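Local coordinates for protein Cry23AA1 (Bacillus thuringiensis, PDB 4RHZ) that probably acts, together with its partner Cry37Aa1, as the aerolysin-type pore-forming component of a binary insecticidal crystal toxin, and binds a zinc ion, at residues Ile6-Asn11 and Val23-Tyr27; Leu54-Val59 and Val71-Trp75; Glu77-Glu81 and Gly221-Leu225. All blocks are in the same frame, centred on the assembly; numbering follows the deposited sequence.

Contact 1. Residues Ile6-Asn11 and Val23-Tyr27; sequences IQDEIN and VKSTY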
ATOM      1  N   ILE A   6     -24.627  -1.322 -25.216  1.00 30.37           N
ATOM      2  CA  ILE A   6     -25.641  -2.292 -25.570  1.00 32.13           C
ATOM      3  C   ILE A   6     -26.313  -1.917 -26.924  1.00 33.36           C
ATOM      4  O   ILE A   6     -26.256  -2.694 -27.884  1.00 33.18           O
ATOM      5  CB  ILE A   6     -26.699  -2.408 -24.502  1.00 33.51           C
ATOM      6  CG1 ILE A   6     -26.081  -2.906 -23.187  1.00 36.09           C
ATOM      7  CG2 ILE A   6     -27.855  -3.407 -24.943  1.00 31.86           C
ATOM      8  CD1 ILE A   6     -25.323  -4.173 -23.360  1.00 37.08           C
ATOM      9  N   GLN A   7     -26.794  -0.669 -27.012  1.00 32.67           N
ATOM     10  CA  GLN A   7     -27.340  -0.157 -28.221  1.00 31.76           C
ATOM     11  C   GLN A   7     -26.450  -0.302 -29.404  1.00 33.21           C
ATOM     12  O   GLN A   7     -26.951  -0.749 -30.450  1.00 35.26           O
ATOM     13  CB  GLN A   7     -27.922   1.245 -28.067  1.00 30.30           C
ATOM     14  CG  GLN A   7     -29.219   1.196 -27.296  1.00 27.82           C
ATOM     15  CD  GLN A   7     -29.962   2.520 -27.328  1.00 35.94           C
ATOM     16  OE1 GLN A   7     -29.561   3.465 -26.652  1.00 37.51           O
ATOM     17  NE2 GLN A   7     -31.101   2.583 -28.071  1.00 36.20           N
ATOM     18  N   ASP A   8     -25.165   0.056 -29.322  1.00 32.86           N
ATOM     19  CA  ASP A   8     -24.320  -0.060 -30.517  1.00 32.46           C
ATOM     20  C   ASP A   8     -24.205  -1.535 -30.905  1.00 32.48           C
ATOM     21  O   ASP A   8     -23.978  -1.845 -32.065  1.00 32.72           O
ATOM     22  CB  ASP A   8     -22.893   0.470 -30.308  1.00 32.65           C
ATOM     23  CG  ASP A   8     -22.819   2.010 -30.101  1.00 36.91           C
ATOM     24  OD1 ASP A   8     -23.725   2.810 -30.504  1.00 40.33           O
ATOM     25  OD2 ASP A   8     -21.785   2.430 -29.553  1.00 36.62           O
ATOM     26  N   GLU A   9     -24.245  -2.443 -29.943  1.00 32.54           N
ATOM     27  CA  GLU A   9     -24.003  -3.837 -30.260  1.00 33.40           C
ATOM     28  C   GLU A   9     -25.343  -4.442 -30.836  1.00 34.39           C
ATOM     29  O   GLU A   9     -25.290  -5.314 -31.722  1.00 33.91           O
ATOM     30  CB  GLU A   9     -23.575  -4.681 -29.080  1.00 32.98           C
ATOM     31  CG  GLU A   9     -22.222  -4.394 -28.398  1.00 35.00           C
ATOM     32  CD  GLU A   9     -21.051  -4.364 -29.294  1.00 40.48           C
ATOM     33  OE1 GLU A   9     -21.030  -5.176 -30.258  1.00 41.77           O
ATOM     34  OE2 GLU A   9     -20.143  -3.511 -29.036  1.00 38.57           O
ATOM     35  N   ILE A  10     -26.497  -3.956 -30.351  1.00 33.44           N
ATOM     36  CA  ILE A  10     -27.771  -4.234 -31.002  1.00 34.23           C
ATOM     37  C   ILE A  10     -27.728  -3.640 -32.422  1.00 34.09           C
ATOM     38  O   ILE A  10     -28.135  -4.246 -33.372  1.00 34.39           O
ATOM     39  CB  ILE A  10     -28.938  -3.619 -30.260  1.00 34.33           C
ATOM     40  CG1 ILE A  10     -29.233  -4.384 -29.014  1.00 33.14           C
ATOM     41  CG2 ILE A  10     -30.180  -3.614 -31.142  1.00 33.97           C
ATOM     42  CD1 ILE A  10     -29.156  -5.824 -29.167  1.00 35.66           C
ATOM     43  N   ASN A  11     -27.172  -2.473 -32.569  1.00 34.07           N
ATOM     44  CA  ASN A  11     -27.094  -1.914 -33.887  1.00 35.38           C
ATOM     45  C   ASN A  11     -26.330  -2.927 -34.774  1.00 37.37           C
ATOM     46  O   ASN A  11     -26.746  -3.219 -35.909  1.00 37.69           O
ATOM     47  CB  ASN A  11     -26.429  -0.542 -33.807  1.00 34.14           C
ATOM     48  CG  ASN A  11     -26.355   0.170 -35.116  1.00 33.25           C
ATOM     49  OD1 ASN A  11     -25.583  -0.211 -36.011  1.00 33.63           O
ATOM     50  ND2 ASN A  11     -27.092   1.278 -35.226  1.00 31.91           N
ATOM     51  N   VAL A  23     -30.542   1.464 -38.224  1.00 37.38           N
ATOM     52  CA  VAL A  23     -31.190   0.780 -37.110  1.00 35.52           C
ATOM     53  C   VAL A  23     -31.609   1.752 -36.002  1.00 36.89           C
ATOM     54  O   VAL A  23     -30.861   2.699 -35.636  1.00 36.17           O
ATOM     55  CB  VAL A  23     -30.268  -0.211 -36.431  1.00 36.69           C
ATOM     56  CG1 VAL A  23     -30.925  -0.820 -35.161  1.00 32.05           C
ATOM     57  CG2 VAL A  23     -29.742  -1.261 -37.383  1.00 33.25           C
ATOM     58  N   LYS A  24     -32.813   1.545 -35.493  1.00 35.35           N
ATOM     59  CA  LYS A  24     -33.255   2.291 -34.369  1.00 35.52           C
ATOM     60  C   LYS A  24     -33.772   1.329 -33.304  1.00 34.82           C
ATOM     61  O   LYS A  24     -34.691   0.480 -33.622  1.00 34.42           O
ATOM     62  CB  LYS A  24     -34.342   3.239 -34.797  1.00 37.66           C
ATOM     63  CG  LYS A  24     -34.422   4.448 -33.932  1.00 40.49           C
ATOM     64  CD  LYS A  24     -35.527   4.303 -32.938  1.00 49.56           C
ATOM     65  CE  LYS A  24     -36.696   5.215 -33.332  1.00 52.92           C
ATOM     66  NZ  LYS A  24     -37.132   5.972 -32.102  1.00 57.06           N
ATOM     67  N   SER A  25     -33.147   1.388 -32.108  1.00 31.45           N
ATOM     68  CA  SER A  25     -33.563   0.589 -30.926  1.00 31.51           C
ATOM     69  C   SER A  25     -34.127   1.423 -29.776  1.00 31.40           C
ATOM     70  O   SER A  25     -33.795   2.555 -29.629  1.00 32.07           O
ATOM     71  CB  SER A  25     -32.435  -0.326 -30.376  1.00 30.77           C
ATOM     72  OG  SER A  25     -31.165   0.333 -30.157  1.00 33.00           O
ATOM     73  N   THR A  26     -34.920   0.813 -28.920  1.00 32.23           N
ATOM     74  CA  THR A  26     -35.554   1.451 -27.809  1.00 33.53           C
ATOM     75  C   THR A  26     -35.603   0.398 -26.747  1.00 33.20           C
ATOM     76  O   THR A  26     -35.958  -0.726 -27.006  1.00 33.57           O
ATOM     77  CB  THR A  26     -36.992   1.848 -28.174  1.00 34.92           C
ATOM     78  OG1 THR A  26     -36.916   2.818 -29.242  1.00 40.70           O
ATOM     79  CG2 THR A  26     -37.643   2.553 -27.038  1.00 37.40           C
ATOM     80  N   TYR A  27     -35.215   0.759 -25.545  1.00 33.45           N
ATOM     81  CA  TYR A  27     -35.281  -0.149 -24.401  1.00 34.16           C
ATOM     82  C   TYR A  27     -36.719  -0.403 -24.102  1.00 34.63           C
ATOM     83  O   TYR A  27     -37.492   0.522 -24.052  1.00 34.94           O
ATOM     84  CB  TYR A  27     -34.514   0.439 -23.158  1.00 32.61           C
ATOM     85  CG  TYR A  27     -33.017   0.290 -23.323  1.00 29.42           C
ATOM     86  CD1 TYR A  27     -32.245   1.312 -23.775  1.00 26.61           C
ATOM     87  CD2 TYR A  27     -32.384  -0.897 -23.009  1.00 29.98           C
ATOM     88  CE1 TYR A  27     -30.840   1.154 -23.960  1.00 23.53           C
ATOM     89  CE2 TYR A  27     -31.009  -1.022 -23.151  1.00 28.69           C
ATOM     90  CZ  TYR A  27     -30.254  -0.001 -23.628  1.00 26.84           C
ATOM     91  OH  TYR A  27     -28.845  -0.183 -23.771  1.00 30.93           O
TER
HETATM   92  O   HOH W   1     -26.980   1.370 -24.743  1.00 22.95           O
HETATM   93  O   HOH W   2     -28.898   2.071 -33.604  1.00 35.03           O
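Ile6 opens the helix with its CB 3.2 Å from the hydroxyl OH of Tyr27, while its CG2 lies 4.3 Å from Tyr27 CE2. A branched aliphatic side chain suits this buried spot, since it can brush the phenol on one side and still send its CD1 end away from the strand. Gln7 makes the direct hydrogen bond between the two segments. Its aliphatic part passes the same ring, CG being 3.7 Å from Tyr27 CE1, and its amide reaches on so that NE2 donates a hydrogen bond of 3.1 Å to Ser25 OG. Being in the first turn, Gln7 N has no earlier helical carbonyl to bond to; it donates a hydrogen bond to a water 3.1 Å from N, which also accepts from Tyr27 OH at 2.6 Å. The two elements run at 137° to each other, with axes 8.7 Å apart at closest approach. Helix 6-18 and strand 22-27 follow one another in the chain, and the helix packs on the strand and on its sheet neighbour, strand 146-179, towards one end of this elongated, aerolysin-like β-protein, about 34 Å from the chain's centre to that of the contact. Asp8 points away from the strand into an exposed position, where charge is easily tolerated. One turn after Ile6, Ile10 is buried again: its CG2 lies 4.1 Å from Ser25 CB, and it also meets Cys175 and Leu194. Asn11 ends the segment, its ND2 3.7 Å from Val23 CB and bonded to a second water at 2.6 Å, which donates to Val23 O at 2.9 Å.

Contact 2. Residues Leu54-Val59 and Val71-Trp75; sequences LTTKRV and VSFTW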
ATOM      1  N   LEU A  54      10.853  10.745  10.286  1.00 35.28           N
ATOM      2  CA  LEU A  54      10.784  12.128   9.783  1.00 36.97           C
ATOM      3  C   LEU A  54      11.734  13.130  10.377  1.00 37.64           C
ATOM      4  O   LEU A  54      12.463  13.760   9.580  1.00 38.21           O
ATOM      5  CB  LEU A  54       9.367  12.714   9.831  1.00 37.62           C
ATOM      6  CG  LEU A  54       8.383  11.705   9.183  1.00 41.11           C
ATOM      7  CD1 LEU A  54       7.005  12.176   9.500  1.00 40.79           C
ATOM      8  CD2 LEU A  54       8.619  11.559   7.646  1.00 40.81           C
ATOM      9  N   THR A  55      11.710  13.320  11.726  1.00 36.15           N
ATOM     10  CA  THR A  55      12.729  14.132  12.428  1.00 34.51           C
ATOM     11  C   THR A  55      12.838  13.541  13.776  1.00 33.53           C
ATOM     12  O   THR A  55      12.028  12.707  14.162  1.00 32.87           O
ATOM     13  CB  THR A  55      12.255  15.486  12.912  1.00 35.37           C
ATOM     14  OG1 THR A  55      10.850  15.606  12.756  1.00 36.02           O
ATOM     15  CG2 THR A  55      13.032  16.611  12.423  1.00 32.07           C
ATOM     16  N   THR A  56      13.815  14.048  14.520  1.00 33.06           N
ATOM     17  CA  THR A  56      13.990  13.634  15.861  1.00 34.64           C
ATOM     18  C   THR A  56      14.220  14.857  16.754  1.00 33.61           C
ATOM     19  O   THR A  56      14.762  15.911  16.331  1.00 32.81           O
ATOM     20  CB  THR A  56      15.177  12.652  15.995  1.00 35.15           C
ATOM     21  OG1 THR A  56      16.329  13.388  15.628  1.00 44.20           O
ATOM     22  CG2 THR A  56      15.088  11.514  15.014  1.00 33.06           C
ATOM     23  N   LYS A  57      13.811  14.686  17.999  1.00 31.48           N
ATOM     24  CA  LYS A  57      14.041  15.707  18.997  1.00 30.87           C
ATOM     25  C   LYS A  57      14.881  15.059  20.094  1.00 30.74           C
ATOM     26  O   LYS A  57      14.506  13.994  20.636  1.00 29.07           O
ATOM     27  CB  LYS A  57      12.690  16.209  19.512  1.00 31.66           C
ATOM     28  CG  LYS A  57      12.063  17.177  18.535  1.00 32.45           C
ATOM     29  CD  LYS A  57      10.864  17.923  18.983  1.00 36.59           C
ATOM     30  CE  LYS A  57      10.420  18.881  17.821  1.00 40.04           C
ATOM     31  NZ  LYS A  57       9.207  19.660  18.176  1.00 44.41           N
ATOM     32  N   ARG A  58      16.042  15.668  20.335  1.00 30.66           N
ATOM     33  CA  ARG A  58      16.959  15.189  21.318  1.00 32.48           C
ATOM     34  C   ARG A  58      16.923  16.146  22.570  1.00 32.62           C
ATOM     35  O   ARG A  58      16.951  17.413  22.433  1.00 31.08           O
ATOM     36  CB  ARG A  58      18.376  15.140  20.723  1.00 31.66           C
ATOM     37  CG  ARG A  58      19.410  14.584  21.693  1.00 34.36           C
ATOM     38  CD  ARG A  58      20.911  14.604  21.180  1.00 34.28           C
ATOM     39  NE  ARG A  58      21.858  14.488  22.296  1.00 34.18           N
ATOM     40  CZ  ARG A  58      23.074  13.905  22.260  1.00 40.39           C
ATOM     41  NH1 ARG A  58      23.506  13.303  21.136  1.00 39.09           N
ATOM     42  NH2 ARG A  58      23.864  13.896  23.365  1.00 31.44           N
ATOM     43  N   VAL A  59      16.913  15.535  23.758  1.00 31.78           N
ATOM     44  CA  VAL A  59      16.917  16.289  25.036  1.00 31.44           C
ATOM     45  C   VAL A  59      17.945  15.656  25.947  1.00 31.69           C
ATOM     46  O   VAL A  59      17.801  14.502  26.302  1.00 31.85           O
ATOM     47  CB  VAL A  59      15.554  16.294  25.768  1.00 30.39           C
ATOM     48  CG1 VAL A  59      15.569  17.273  26.984  1.00 32.17           C
ATOM     49  CG2 VAL A  59      14.389  16.715  24.827  1.00 32.66           C
ATOM     50  N   VAL A  71       7.705  16.397  24.282  1.00 39.27           N
ATOM     51  CA  VAL A  71       8.126  16.501  22.842  1.00 39.19           C
ATOM     52  C   VAL A  71       6.897  16.414  21.922  1.00 38.50           C
ATOM     53  O   VAL A  71       6.048  15.529  22.083  1.00 37.24           O
ATOM     54  CB  VAL A  71       9.176  15.429  22.407  1.00 39.37           C
ATOM     55  CG1 VAL A  71      10.539  15.710  23.050  1.00 40.90           C
ATOM     56  CG2 VAL A  71       8.730  14.034  22.804  1.00 39.75           C
ATOM     57  N   SER A  72       6.849  17.344  20.973  1.00 37.54           N
ATOM     58  CA  SER A  72       5.718  17.588  20.134  1.00 39.68           C
ATOM     59  C   SER A  72       6.222  17.564  18.718  1.00 39.61           C
ATOM     60  O   SER A  72       7.260  18.175  18.420  1.00 40.41           O
ATOM     61  CB  SER A  72       5.194  19.029  20.325  1.00 38.29           C
ATOM     62  OG  SER A  72       4.586  19.117  21.572  1.00 45.52           O
ATOM     63  N   PHE A  73       5.417  16.983  17.850  1.00 38.19           N
ATOM     64  CA  PHE A  73       5.765  16.844  16.446  1.00 39.45           C
ATOM     65  C   PHE A  73       4.591  17.227  15.594  1.00 40.38           C
ATOM     66  O   PHE A  73       3.417  16.997  15.943  1.00 40.85           O
ATOM     67  CB  PHE A  73       6.094  15.394  16.144  1.00 37.84           C
ATOM     68  CG  PHE A  73       7.299  14.909  16.850  1.00 35.10           C
ATOM     69  CD1 PHE A  73       7.183  14.101  17.975  1.00 34.39           C
ATOM     70  CD2 PHE A  73       8.542  15.260  16.396  1.00 31.61           C
ATOM     71  CE1 PHE A  73       8.324  13.629  18.626  1.00 35.19           C
ATOM     72  CE2 PHE A  73       9.696  14.805  17.038  1.00 32.39           C
ATOM     73  CZ  PHE A  73       9.580  13.975  18.158  1.00 31.71           C
ATOM     74  N   THR A  74       4.912  17.789  14.462  1.00 42.16           N
ATOM     75  CA  THR A  74       3.894  18.011  13.502  1.00 44.93           C
ATOM     76  C   THR A  74       4.346  17.571  12.107  1.00 45.06           C
ATOM     77  O   THR A  74       5.491  17.766  11.721  1.00 42.95           O
ATOM     78  CB  THR A  74       3.454  19.466  13.573  1.00 45.74           C
ATOM     79  OG1 THR A  74       2.107  19.534  13.126  1.00 52.50           O
ATOM     80  CG2 THR A  74       4.346  20.380  12.734  1.00 46.18           C
ATOM     81  N   TRP A  75       3.432  16.985  11.345  1.00 46.24           N
ATOM     82  CA  TRP A  75       3.758  16.673   9.972  1.00 48.23           C
ATOM     83  C   TRP A  75       2.551  16.732   9.020  1.00 48.13           C
ATOM     84  O   TRP A  75       1.454  16.273   9.346  1.00 47.58           O
ATOM     85  CB  TRP A  75       4.440  15.312   9.893  1.00 48.74           C
ATOM     86  CG  TRP A  75       5.187  15.131   8.633  1.00 53.90           C
ATOM     87  CD1 TRP A  75       6.333  15.779   8.241  1.00 57.80           C
ATOM     88  CD2 TRP A  75       4.833  14.244   7.563  1.00 58.91           C
ATOM     89  NE1 TRP A  75       6.718  15.337   6.978  1.00 61.45           N
ATOM     90  CE2 TRP A  75       5.809  14.397   6.549  1.00 60.66           C
ATOM     91  CE3 TRP A  75       3.789  13.323   7.373  1.00 61.96           C
ATOM     92  CZ2 TRP A  75       5.770  13.654   5.353  1.00 66.92           C
ATOM     93  CZ3 TRP A  75       3.746  12.581   6.178  1.00 65.33           C
ATOM     94  CH2 TRP A  75       4.729  12.749   5.186  1.00 66.95           C
TER
HETATM   95  O   HOH W   3       8.990  19.465  21.371  1.00 42.65           O
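The segments are not β-paired; their axes come no closer than 8.4 Å, nearly antiparallel at 164°, and side chains bridge the gap, mostly by apolar contacts. At one end Leu54 lays its CD1 over the face of Trp75, 3.6 Å from the centroid of the five-membered ring and 14° off the ring normal, a well-formed CH-pi contact; a flexible leucine can place a methyl over the face of the broad indole. In the middle the alkyl chain of Lys57 passes the phenyl ring of Phe73, CG to CE2 3.7 Å, and its CB lies 4.2 Å from Val71 CG1. At the other end Val59 CG2 meets the same Val71 CG1 at 4.4 Å, β-branched residues that favour extended backbone.

The polar link is made by one long side chain. Fully extended beyond CB, Lys57 spans the gap and gives a very short hydrogen bond, 2.5 Å, from NZ to Ser72 O. A water accepts from Lys57 NZ at 3.2 Å and from Ser72 N at 3.0 Å, so NZ bonds Ser72 O directly and is tied to Ser72 N through the water. Lysine fits here because its methylenes pack while its charge stays near solvent.

Both strands belong to the long, strand-rich body of the aerolysin-type fold. Strand 50-61 pairs with strand 146-179, and strand 67-90 with strand 126-142. Tyr152 of strand 146-179 links the two segments: its ring stacks on Phe73, its backbone bonds to Leu54 and Thr55, and Trp75 touches it.

Contact 3. Residues Glu77-Glu81 and Gly221-Leu225; sequences ETHTE and GAQGL. With ZN (zinc ion), chain C.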
ATOM      1  N   GLU A  77       1.176  15.499   5.534  1.00 49.88           N
ATOM      2  CA  GLU A  77       1.327  14.526   4.447  1.00 52.38           C
ATOM      3  C   GLU A  77       0.308  14.877   3.364  1.00 51.79           C
ATOM      4  O   GLU A  77      -0.826  15.310   3.642  1.00 51.06           O
ATOM      5  CB  GLU A  77       1.039  13.101   4.910  1.00 52.60           C
ATOM      6  CG  GLU A  77      -0.480  12.799   5.228  1.00 57.49           C
ATOM      7  CD  GLU A  77      -0.811  11.286   5.156  1.00 62.23           C
ATOM      8  OE1 GLU A  77       0.150  10.494   5.400  1.00 66.33           O
ATOM      9  OE2 GLU A  77      -1.975  10.906   4.848  1.00 59.66           O
ATOM     10  N   THR A  78       0.735  14.744   2.131  1.00 52.41           N
ATOM     11  CA  THR A  78      -0.180  14.993   1.035  1.00 52.65           C
ATOM     12  C   THR A  78      -0.403  13.642   0.494  1.00 51.57           C
ATOM     13  O   THR A  78       0.551  12.931   0.200  1.00 50.83           O
ATOM     14  CB  THR A  78       0.360  15.976  -0.027  1.00 53.37           C
ATOM     15  OG1 THR A  78       0.329  17.313   0.518  1.00 55.59           O
ATOM     16  CG2 THR A  78      -0.560  15.964  -1.293  1.00 54.32           C
ATOM     17  N   HIS A  79      -1.666  13.254   0.418  1.00 50.57           N
ATOM     18  CA  HIS A  79      -1.910  11.956  -0.121  1.00 50.60           C
ATOM     19  C   HIS A  79      -3.166  11.693  -1.061  1.00 49.92           C
ATOM     20  O   HIS A  79      -4.207  12.396  -0.983  1.00 48.08           O
ATOM     21  CB  HIS A  79      -1.925  11.055   1.026  1.00 49.85           C
ATOM     22  CG  HIS A  79      -3.300  10.810   1.507  1.00 52.53           C
ATOM     23  ND1 HIS A  79      -4.135   9.907   0.887  1.00 57.18           N
ATOM     24  CD2 HIS A  79      -3.983  11.318   2.549  1.00 51.74           C
ATOM     25  CE1 HIS A  79      -5.294   9.875   1.523  1.00 57.57           C
ATOM     26  NE2 HIS A  79      -5.230  10.738   2.524  1.00 59.98           N
ATOM     27  N   THR A  80      -3.046  10.609  -1.858  1.00 48.30           N
ATOM     28  CA  THR A  80      -3.869  10.350  -3.057  1.00 47.45           C
ATOM     29  C   THR A  80      -4.778   9.071  -3.024  1.00 46.31           C
ATOM     30  O   THR A  80      -4.374   8.021  -2.521  1.00 46.46           O
ATOM     31  CB  THR A  80      -2.917  10.325  -4.288  1.00 47.61           C
ATOM     32  OG1 THR A  80      -2.269  11.584  -4.414  1.00 49.46           O
ATOM     33  CG2 THR A  80      -3.643  10.134  -5.600  1.00 48.58           C
ATOM     34  N   GLU A  81      -5.996   9.175  -3.567  1.00 44.27           N
ATOM     35  CA  GLU A  81      -6.862   8.016  -3.918  1.00 41.67           C
ATOM     36  C   GLU A  81      -7.401   8.161  -5.343  1.00 40.52           C
ATOM     37  O   GLU A  81      -7.776   9.270  -5.816  1.00 39.84           O
ATOM     38  CB  GLU A  81      -8.039   7.878  -2.977  1.00 41.66           C
ATOM     39  CG  GLU A  81      -7.616   7.880  -1.559  1.00 46.87           C
ATOM     40  CD  GLU A  81      -8.748   7.862  -0.549  1.00 53.72           C
ATOM     41  OE1 GLU A  81      -9.938   8.123  -0.869  1.00 57.57           O
ATOM     42  OE2 GLU A  81      -8.421   7.587   0.626  1.00 56.76           O
ATOM     43  N   GLY A 221      -4.292   3.783  -3.961  1.00 34.50           N
ATOM     44  CA  GLY A 221      -4.070   4.832  -2.892  1.00 34.97           C
ATOM     45  C   GLY A 221      -2.714   4.680  -2.161  1.00 34.64           C
ATOM     46  O   GLY A 221      -2.049   3.636  -2.273  1.00 33.10           O
ATOM     47  N   ALA A 222      -2.332   5.704  -1.409  1.00 34.40           N
ATOM     48  CA  ALA A 222      -1.124   5.697  -0.611  1.00 36.08           C
ATOM     49  C   ALA A 222      -1.456   6.684   0.479  1.00 36.86           C
ATOM     50  O   ALA A 222      -1.812   7.819   0.175  1.00 38.60           O
ATOM     51  CB  ALA A 222       0.089   6.215  -1.438  1.00 34.05           C
ATOM     52  N   GLN A 223      -1.382   6.274   1.738  1.00 35.40           N
ATOM     53  CA  GLN A 223      -1.556   7.261   2.833  1.00 34.62           C
ATOM     54  C   GLN A 223      -0.757   6.883   4.051  1.00 32.56           C
ATOM     55  O   GLN A 223      -0.377   5.710   4.242  1.00 31.28           O
ATOM     56  CB  GLN A 223      -3.038   7.377   3.276  1.00 33.20           C
ATOM     57  CG  GLN A 223      -3.551   6.071   3.661  1.00 30.86           C
ATOM     58  CD  GLN A 223      -4.919   6.143   4.301  1.00 38.99           C
ATOM     59  OE1 GLN A 223      -5.936   5.818   3.638  1.00 39.08           O
ATOM     60  NE2 GLN A 223      -4.976   6.537   5.615  1.00 31.37           N
ATOM     61  N   GLY A 224      -0.619   7.872   4.930  1.00 32.36           N
ATOM     62  CA  GLY A 224      -0.135   7.604   6.275  1.00 31.31           C
ATOM     63  C   GLY A 224      -1.174   6.772   6.959  1.00 32.30           C
ATOM     64  O   GLY A 224      -2.388   7.091   6.899  1.00 32.40           O
ATOM     65  N   LEU A 225      -0.736   5.725   7.626  1.00 31.81           N
ATOM     66  CA  LEU A 225      -1.684   4.962   8.383  1.00 33.94           C
ATOM     67  C   LEU A 225      -1.702   5.280   9.859  1.00 35.23           C
ATOM     68  O   LEU A 225      -2.756   5.168  10.485  1.00 35.51           O
ATOM     69  CB  LEU A 225      -1.409   3.490   8.253  1.00 33.41           C
ATOM     70  CG  LEU A 225      -1.300   2.904   6.855  1.00 33.56           C
ATOM     71  CD1 LEU A 225      -0.684   1.510   7.036  1.00 31.56           C
ATOM     72  CD2 LEU A 225      -2.737   2.806   6.196  1.00 28.85           C
TER
HETATM   73 ZN    ZN C 301      -6.965  11.113   3.579  1.00 82.22          ZN
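Zinc coordination is the strongest interaction here: His79 NE2 binds the ion at 2.1 Å, and Glu130 and His132 of strand 126-142 complete the protein's share of the site. Imidazole suits the place because one nitrogen can hold the metal while the ring remains available for packing. The setting is the long twisted β-sheet of an aerolysin-type toxin, where strands 67-90 and 211-235, far apart in sequence, run antiparallel side by side. Their pairing is sparse. Ala222 N donates to Thr80 O at 3.3 Å, and beyond it the segments diverge, their N-to-C directions 147° apart. Across the wider gap the carboxylate of Glu77 stands in for a backbone acceptor, taking weak hydrogen bonds from Gly224 N at 2.8 Å to OE1 and 3.3 Å to OE2. Glycine is apt there, for a CB on residue 224 would clash with Glu77 OE1.

Gln223 turns its amide to other partners: NE2 bonds to Gly224 O at 2.9 Å, and OE1 to Asn257. Near the closer end Glu81 faces Gly221 in a non-hydrogen-bonded pair, CA to CA 4.4 Å; such closeness is eased by the missing side chain, and Gly221 CA also makes a CA-H...O contact of 3.2 Å with Thr80 O. Over the metal-binding ring itself, Gln223 CB sits 3.7 Å from the centroid of His79, 13° off the ring normal.

How the contacts relate
The three contacts are strung along one elongated molecule and all reach the same large sheet. Contact 1 and contact 2 lie on opposite sides of the chain's centre, about 64 Å between centres; the centre of contact 3 is about 43 Å from that of contact 1 and about 21 Å from that of contact 2. Contacts 2 and 3 share strand 67-90: residues 71-75 look across to strand 50-61, and residues 77-81, a little further along, meet strand 211-235. This shared strand brings contact 2 near the metal site. The side chain of Trp75 is about 11 Å from the zinc ion. In contact 3, His79 binds that ion directly, whereas contact 1 lies away from it.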